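Local structure of beta-ketoacyl-[acyl-carrier-protein] synthase III (Pseudomonas aeruginosa, 2X3E) at residues Asp55-Ala60 against Pro92-Arg97; Asp74-Ala79 against Leu98-Ala103. The protein probably catalyses the first condensation of fatty acid synthesis, joining acetyl-CoA and malonyl-ACP to give 3-oxobutanoyl-ACP. The protein carries 1 engineered substitution. All blocks are in the same frame, centred on the assembly; numbering follows the deposited sequence.

Overall arrangement
Going along the chain from the N terminus, helix 53-68 comes first and gives its segment 55-60 to contact 1. Strand 75-79 follows, then helix 91-97, the loop 98-103 and strand 104-109. Contact 1 closes a loop by bringing helix 91-97 alongside helix 53-68, while contact 2 brings the loop after helix 91-97 back onto the start of strand 75-79. Their segments alternate, and the two contacts cross. Their centres are about 8 Å apart, and they meet directly through Leu-58 against Leu-98 and Ala-95 against Val-76. Contact 1 joins the two helices, contact 2 joins the later loop to strand 75-79, on which both helices pack, and both reach the second subunit of the homodimer.

Contact 1 of 2, residues Asp55-Ala60 against Pro92-Arg97; sequences DLALRA and PRVAAR
Leu-58 pushes its forked end against the side chain of Arg-97, the two chains crossing at about a right angle. CG of Leu-58 is anti to the backbone N (chi1 -175°), and both methyls make close approaches. CD1 of Leu-58 lies 3.4 Å from Arg-97 CB. CD2 of Leu-58 sits over one face of the guanidinium, 3.2 Å from Arg-97 NE. The arginine is bent at chi3 (64°). CD1 of Leu-58 also comes to 3.8 Å from the carbonyl O of Val-94. Deeper in, Ala-57 CB meets Val-94 CG2 at 4.2 Å, and both residues also pack on Leu-78 of strand 75-79. This is helix-on-helix packing on one face of the sheet of a thiolase-like fold: the axes of the two segments pass 9.4 Å apart at 41°, running roughly the same way. Nearer the surface, Asp-55 OD1 stands 4.0 Å from Arg-97 NH1, well out of the guanidinium plane. No N-H points at the oxygen, and what attraction there is would be electrostatic, without a salt bridge. The other carboxylate oxygen, OD2, is taken by the backbone N of Gly-52, which probably helps hold the carboxylate where it is.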
ATOM      1  N   ASP A  55       8.488   7.089 -12.981  1.00 17.00           N
ATOM      2  CA  ASP A  55       8.580   8.008 -14.116  1.00 17.47           C
ATOM      3  C   ASP A  55       7.208   8.261 -14.758  1.00 17.06           C
ATOM      4  O   ASP A  55       6.862   9.402 -15.051  1.00 16.91           O
ATOM      5  CB  ASP A  55       9.537   7.463 -15.183  1.00 18.60           C
ATOM      6  CG  ASP A  55      10.975   7.329 -14.695  1.00 20.91           C
ATOM      7  OD1 ASP A  55      11.512   8.289 -14.094  1.00 23.89           O
ATOM      8  OD2 ASP A  55      11.579   6.262 -14.940  1.00 21.64           O
ATOM      9  N   LEU A  56       6.436   7.196 -14.981  1.00 16.72           N
ATOM     10  CA  LEU A  56       5.119   7.323 -15.612  1.00 16.25           C
ATOM     11  C   LEU A  56       4.155   8.055 -14.687  1.00 15.53           C
ATOM     12  O   LEU A  56       3.370   8.909 -15.126  1.00 15.21           O
ATOM     13  CB  LEU A  56       4.533   5.951 -15.964  1.00 16.56           C
ATOM     14  CG  LEU A  56       5.343   4.997 -16.849  1.00 17.12           C
ATOM     15  CD1 LEU A  56       4.457   3.832 -17.304  1.00 16.89           C
ATOM     16  CD2 LEU A  56       5.953   5.705 -18.054  1.00 18.04           C
ATOM     17  N   ALA A  57       4.220   7.715 -13.403  1.00 14.67           N
ATOM     18  CA  ALA A  57       3.363   8.332 -12.401  1.00 14.39           C
ATOM     19  C   ALA A  57       3.616   9.836 -12.296  1.00 14.64           C
ATOM     20  O   ALA A  57       2.683  10.619 -12.120  1.00 14.59           O
ATOM     21  CB  ALA A  57       3.573   7.651 -11.039  1.00 13.81           C
ATOM     22  N   LEU A  58       4.879  10.231 -12.409  1.00 15.42           N
ATOM     23  CA  LEU A  58       5.259  11.635 -12.326  1.00 16.04           C
ATOM     24  C   LEU A  58       4.587  12.449 -13.430  1.00 16.18           C
ATOM     25  O   LEU A  58       4.012  13.504 -13.165  1.00 16.16           O
ATOM     26  CB  LEU A  58       6.780  11.762 -12.408  1.00 16.91           C
ATOM     27  CG  LEU A  58       7.409  13.136 -12.231  1.00 18.90           C
ATOM     28  CD1 LEU A  58       7.064  13.738 -10.874  1.00 19.91           C
ATOM     29  CD2 LEU A  58       8.909  13.016 -12.398  1.00 20.83           C
ATOM     30  N   ARG A  59       4.631  11.938 -14.659  1.00 16.00           N
ATOM     31  CA  ARG A  59       4.018  12.626 -15.792  1.00 16.33           C
ATOM     32  C   ARG A  59       2.498  12.695 -15.657  1.00 15.50           C
ATOM     33  O   ARG A  59       1.902  13.746 -15.916  1.00 15.91           O
ATOM     34  CB  ARG A  59       4.406  11.958 -17.118  1.00 16.59           C
ATOM     35  CG  ARG A  59       5.865  12.154 -17.536  1.00 17.75           C
ATOM     36  CD  ARG A  59       6.215  13.629 -17.814  1.00 18.70           C
ATOM     37  NE  ARG A  59       5.418  14.201 -18.898  1.00 19.62           N
ATOM     38  CZ  ARG A  59       5.707  14.093 -20.195  1.00 20.10           C
ATOM     39  NH1 ARG A  59       6.782  13.429 -20.603  1.00 20.19           N
ATOM     40  NH2 ARG A  59       4.904  14.645 -21.095  1.00 22.21           N
ATOM     41  N   ALA A  60       1.872  11.594 -15.247  1.00 14.60           N
ATOM     42  CA  ALA A  60       0.412  11.577 -15.065  1.00 14.64           C
ATOM     43  C   ALA A  60      -0.040  12.543 -13.977  1.00 14.44           C
ATOM     44  O   ALA A  60      -1.041  13.249 -14.141  1.00 14.77           O
ATOM     45  CB  ALA A  60      -0.089  10.172 -14.756  1.00 14.04           C
ATOM     46  N   PRO A  92       6.796   8.379  -2.302  1.00 13.56           N
ATOM     47  CA  PRO A  92       7.560   9.531  -1.794  1.00 13.91           C
ATOM     48  C   PRO A  92       8.429  10.196  -2.870  1.00 14.79           C
ATOM     49  O   PRO A  92       8.429  11.429  -2.972  1.00 14.58           O
ATOM     50  CB  PRO A  92       8.406   8.930  -0.678  1.00 14.22           C
ATOM     51  CG  PRO A  92       7.610   7.749  -0.204  1.00 13.79           C
ATOM     52  CD  PRO A  92       6.959   7.193  -1.443  1.00 13.49           C
ATOM     53  N   ARG A  93       9.147   9.394  -3.663  1.00 15.12           N
ATOM     54  CA  ARG A  93       9.989   9.940  -4.732  0.50 15.78           C
ATOM     55  C   ARG A  93       9.150  10.724  -5.739  1.00 15.42           C
ATOM     56  O   ARG A  93       9.534  11.817  -6.152  1.00 15.60           O
ATOM     57  CB  ARG A  93      10.785   8.842  -5.453  0.50 16.22           C
ATOM     58  CG  ARG A  93      11.799   9.395  -6.471  0.50 17.84           C
ATOM     59  CD  ARG A  93      12.595   8.301  -7.174  0.50 19.65           C
ATOM     60  NE  ARG A  93      13.578   8.875  -8.092  0.50 22.58           N
ATOM     61  CZ  ARG A  93      14.489   8.174  -8.763  0.50 23.67           C
ATOM     62  NH1 ARG A  93      14.553   6.858  -8.630  0.50 24.35           N
ATOM     63  NH2 ARG A  93      15.341   8.793  -9.568  0.50 25.18           N
ATOM     64  N   VAL A  94       8.007  10.172  -6.125  1.00 14.87           N
ATOM     65  CA  VAL A  94       7.120  10.844  -7.061  1.00 14.62           C
ATOM     66  C   VAL A  94       6.626  12.180  -6.479  1.00 14.60           C
ATOM     67  O   VAL A  94       6.682  13.209  -7.151  1.00 14.71           O
ATOM     68  CB  VAL A  94       5.932   9.943  -7.452  1.00 14.04           C
ATOM     69  CG1 VAL A  94       4.920  10.717  -8.287  1.00 13.83           C
ATOM     70  CG2 VAL A  94       6.445   8.709  -8.215  1.00 14.09           C
ATOM     71  N   ALA A  95       6.173  12.163  -5.226  1.00 14.21           N
ATOM     72  CA  ALA A  95       5.724  13.386  -4.556  1.00 14.19           C
ATOM     73  C   ALA A  95       6.833  14.446  -4.593  1.00 14.55           C
ATOM     74  O   ALA A  95       6.592  15.592  -4.983  1.00 15.00           O
ATOM     75  CB  ALA A  95       5.293  13.093  -3.117  1.00 13.65           C
ATOM     76  N   ALA A  96       8.052  14.051  -4.230  1.00 14.94           N
ATOM     77  CA  ALA A  96       9.191  14.970  -4.233  1.00 15.34           C
ATOM     78  C   ALA A  96       9.440  15.563  -5.621  1.00 15.77           C
ATOM     79  O   ALA A  96       9.664  16.767  -5.758  1.00 15.16           O
ATOM     80  CB  ALA A  96      10.456  14.269  -3.737  1.00 15.48           C
ATOM     81  N   ARG A  97       9.387  14.709  -6.644  1.00 15.90           N
ATOM     82  CA  ARG A  97       9.622  15.144  -8.024  1.00 17.08           C
ATOM     83  C   ARG A  97       8.487  16.006  -8.599  1.00 16.89           C
ATOM     84  O   ARG A  97       8.676  16.664  -9.618  1.00 17.95           O
ATOM     85  CB  ARG A  97       9.906  13.938  -8.931  1.00 17.08           C
ATOM     86  CG  ARG A  97      11.274  13.323  -8.677  1.00 19.21           C
ATOM     87  CD  ARG A  97      11.694  12.353  -9.774  1.00 23.09           C
ATOM     88  NE  ARG A  97      11.860  13.019 -11.070  1.00 25.09           N
ATOM     89  CZ  ARG A  97      12.522  12.514 -12.110  1.00 28.11           C
ATOM     90  NH1 ARG A  97      13.129  11.329 -12.029  1.00 28.84           N
ATOM     91  NH2 ARG A  97      12.594  13.210 -13.242  1.00 29.10           N
TER

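Contact 2 of 2, residues Asp74-Ala79 against Leu98-Ala103; sequences DAVVLA and LGLVGA
Val-76 and Leu-100 supply the apolar part of this contact, their side chains crossing at about a right angle. The touching atoms are Val-76 CG2 and Leu-100 CD1, 4.0 Å apart. CG2 is the branch of the valine anti to the carbonyl carbon. In Leu-100 the first torsion (chi1 -52°) sets CG beside the backbone N, and from there CD1 reaches the valine. Val-76 CG2 also lies 4.4 Å from Ala-103 CB, so one branch touches Leu-100 and Ala-103 alike. Leu-100 also packs on Arg-72 and Val-73, just ahead of the strand.

The second kind of contact is Ala-103, backbone and methyl, against the main chain that leads into the strand. Asp-74 O sits against both CA and CB of Ala-103, 3.5 Å from each. Ala-103 CB is also 4.3 Å from the N of Ala-75, so the small methyl lies close to the peptide that opens strand 75-79. The loop belongs to a beta-alpha-beta crossover of the thiolase-like fold: strand 75-79, helix 91-97 and the parallel neighbouring strand 104-109, with Asp-74 and Val-76 both hydrogen-bonded through their backbones to Leu-104.

Backbone bonds shape the loop. Gly-99, with positive phi, belongs to a Schellman motif after helix 91-97; Leu-100 N to Ala-95 O is a probable hydrogen bond of the kind that motif makes back into the last turn. A type II turn then runs from Leu-100 to Ala-103, closed by Ala-103 N to Leu-100 O at 3.1 Å, with Gly-102 taking the position of positive phi.

CB of Asp-74 leaves the backbone pointing away from the loop, and OD2 accepts a hydrogen bond from the N of Asp-132. On the other segment, Ala-103 O is hydrogen-bonded to Ser-184 OG of the second subunit, which places this loop at the dimer interface.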
ATOM      1  N   ASP A  74      -2.048  17.524  -0.337  1.00 15.91           N
ATOM      2  CA  ASP A  74      -1.518  17.097   0.971  1.00 16.34           C
ATOM      3  C   ASP A  74      -0.942  15.688   0.942  1.00 15.38           C
ATOM      4  O   ASP A  74      -0.133  15.331   1.801  1.00 14.70           O
ATOM      5  CB  ASP A  74      -2.610  17.165   2.048  1.00 17.03           C
ATOM      6  CG  ASP A  74      -3.007  18.578   2.403  1.00 18.68           C
ATOM      7  OD1 ASP A  74      -2.120  19.457   2.472  1.00 19.93           O
ATOM      8  OD2 ASP A  74      -4.213  18.815   2.638  1.00 19.84           O
ATOM      9  N   ALA A  75      -1.367  14.895  -0.042  1.00 14.52           N
ATOM     10  CA  ALA A  75      -1.085  13.469  -0.082  1.00 14.21           C
ATOM     11  C   ALA A  75      -0.857  12.984  -1.516  1.00 13.54           C
ATOM     12  O   ALA A  75      -1.497  13.470  -2.456  1.00 13.03           O
ATOM     13  CB  ALA A  75      -2.241  12.690   0.557  1.00 14.05           C
ATOM     14  N   VAL A  76       0.069  12.039  -1.664  1.00 13.46           N
ATOM     15  CA  VAL A  76       0.335  11.389  -2.942  1.00 13.19           C
ATOM     16  C   VAL A  76       0.372   9.877  -2.735  1.00 13.18           C
ATOM     17  O   VAL A  76       1.252   9.360  -2.056  1.00 13.17           O
ATOM     18  CB  VAL A  76       1.682  11.843  -3.561  1.00 13.25           C
ATOM     19  CG1 VAL A  76       1.912  11.124  -4.883  1.00 13.34           C
ATOM     20  CG2 VAL A  76       1.706  13.360  -3.754  1.00 13.51           C
ATOM     21  N   VAL A  77      -0.587   9.173  -3.328  1.00 13.44           N
ATOM     22  CA  VAL A  77      -0.683   7.722  -3.181  1.00 13.58           C
ATOM     23  C   VAL A  77      -0.587   7.054  -4.548  1.00 13.82           C
ATOM     24  O   VAL A  77      -1.249   7.481  -5.492  1.00 13.97           O
ATOM     25  CB  VAL A  77      -1.986   7.330  -2.457  1.00 13.75           C
ATOM     26  CG1 VAL A  77      -2.196   5.809  -2.477  1.00 14.54           C
ATOM     27  CG2 VAL A  77      -1.958   7.858  -1.024  1.00 13.76           C
ATOM     28  N   LEU A  78       0.286   6.047  -4.660  1.00 13.91           N
ATOM     29  CA  LEU A  78       0.378   5.239  -5.868  1.00 14.04           C
ATOM     30  C   LEU A  78      -0.233   3.875  -5.617  1.00 14.32           C
ATOM     31  O   LEU A  78       0.158   3.170  -4.672  1.00 14.80           O
ATOM     32  CB  LEU A  78       1.824   5.042  -6.335  1.00 14.35           C
ATOM     33  CG  LEU A  78       2.774   6.215  -6.602  1.00 16.09           C
ATOM     34  CD1 LEU A  78       3.811   5.812  -7.658  1.00 15.50           C
ATOM     35  CD2 LEU A  78       2.080   7.531  -6.972  1.00 15.22           C
ATOM     36  N   ALA A  79      -1.199   3.519  -6.454  1.00 13.89           N
ATOM     37  CA  ALA A  79      -1.719   2.157  -6.522  1.00 14.00           C
ATOM     38  C   ALA A  79      -0.895   1.426  -7.575  1.00 13.73           C
ATOM     39  O   ALA A  79      -1.016   1.729  -8.766  1.00 13.88           O
ATOM     40  CB  ALA A  79      -3.189   2.171  -6.898  1.00 14.00           C
ATOM     41  N   LEU A  98       7.326  15.999  -7.945  1.00 16.21           N
ATOM     42  CA  LEU A  98       6.223  16.917  -8.267  1.00 16.07           C
ATOM     43  C   LEU A  98       6.333  18.254  -7.541  1.00 16.63           C
ATOM     44  O   LEU A  98       5.446  19.102  -7.673  1.00 17.31           O
ATOM     45  CB  LEU A  98       4.888  16.284  -7.889  1.00 15.75           C
ATOM     46  CG  LEU A  98       4.432  15.110  -8.746  1.00 15.65           C
ATOM     47  CD1 LEU A  98       3.283  14.415  -8.062  1.00 16.46           C
ATOM     48  CD2 LEU A  98       4.037  15.600 -10.140  1.00 15.27           C
ATOM     49  N   GLY A  99       7.399  18.432  -6.760  1.00 16.39           N
ATOM     50  CA  GLY A  99       7.570  19.618  -5.921  1.00 16.74           C
ATOM     51  C   GLY A  99       6.790  19.527  -4.619  1.00 16.32           C
ATOM     52  O   GLY A  99       6.570  20.546  -3.961  1.00 16.19           O
ATOM     53  N   LEU A 100       6.381  18.310  -4.243  1.00 15.54           N
ATOM     54  CA  LEU A 100       5.504  18.106  -3.084  1.00 15.35           C
ATOM     55  C   LEU A 100       6.192  17.354  -1.936  1.00 15.35           C
ATOM     56  O   LEU A 100       5.568  16.547  -1.242  1.00 14.90           O
ATOM     57  CB  LEU A 100       4.227  17.373  -3.506  1.00 14.59           C
ATOM     58  CG  LEU A 100       3.468  17.972  -4.691  1.00 14.22           C
ATOM     59  CD1 LEU A 100       2.256  17.127  -5.004  1.00 14.94           C
ATOM     60  CD2 LEU A 100       3.068  19.430  -4.428  1.00 16.08           C
ATOM     61  N   VAL A 101       7.476  17.633  -1.734  1.00 15.59           N
ATOM     62  CA  VAL A 101       8.181  17.171  -0.543  1.00 15.89           C
ATOM     63  C   VAL A 101       7.374  17.557   0.699  1.00 16.01           C
ATOM     64  O   VAL A 101       6.827  18.651   0.759  1.00 16.11           O
ATOM     65  CB  VAL A 101       9.577  17.810  -0.434  1.00 16.56           C
ATOM     66  CG1 VAL A 101       9.472  19.332  -0.377  1.00 17.53           C
ATOM     67  CG2 VAL A 101      10.315  17.285   0.790  1.00 17.07           C
ATOM     68  N   GLY A 102       7.299  16.653   1.669  1.00 16.14           N
ATOM     69  CA  GLY A 102       6.508  16.871   2.874  1.00 16.53           C
ATOM     70  C   GLY A 102       5.156  16.183   2.849  1.00 15.95           C
ATOM     71  O   GLY A 102       4.571  15.934   3.901  1.00 16.51           O
ATOM     72  N   ALA A 103       4.654  15.871   1.657  1.00 15.44           N
ATOM     73  CA  ALA A 103       3.348  15.238   1.522  1.00 15.13           C
ATOM     74  C   ALA A 103       3.336  13.837   2.123  1.00 15.15           C
ATOM     75  O   ALA A 103       4.349  13.115   2.091  1.00 14.74           O
ATOM     76  CB  ALA A 103       2.937  15.175   0.048  1.00 14.80           C
TER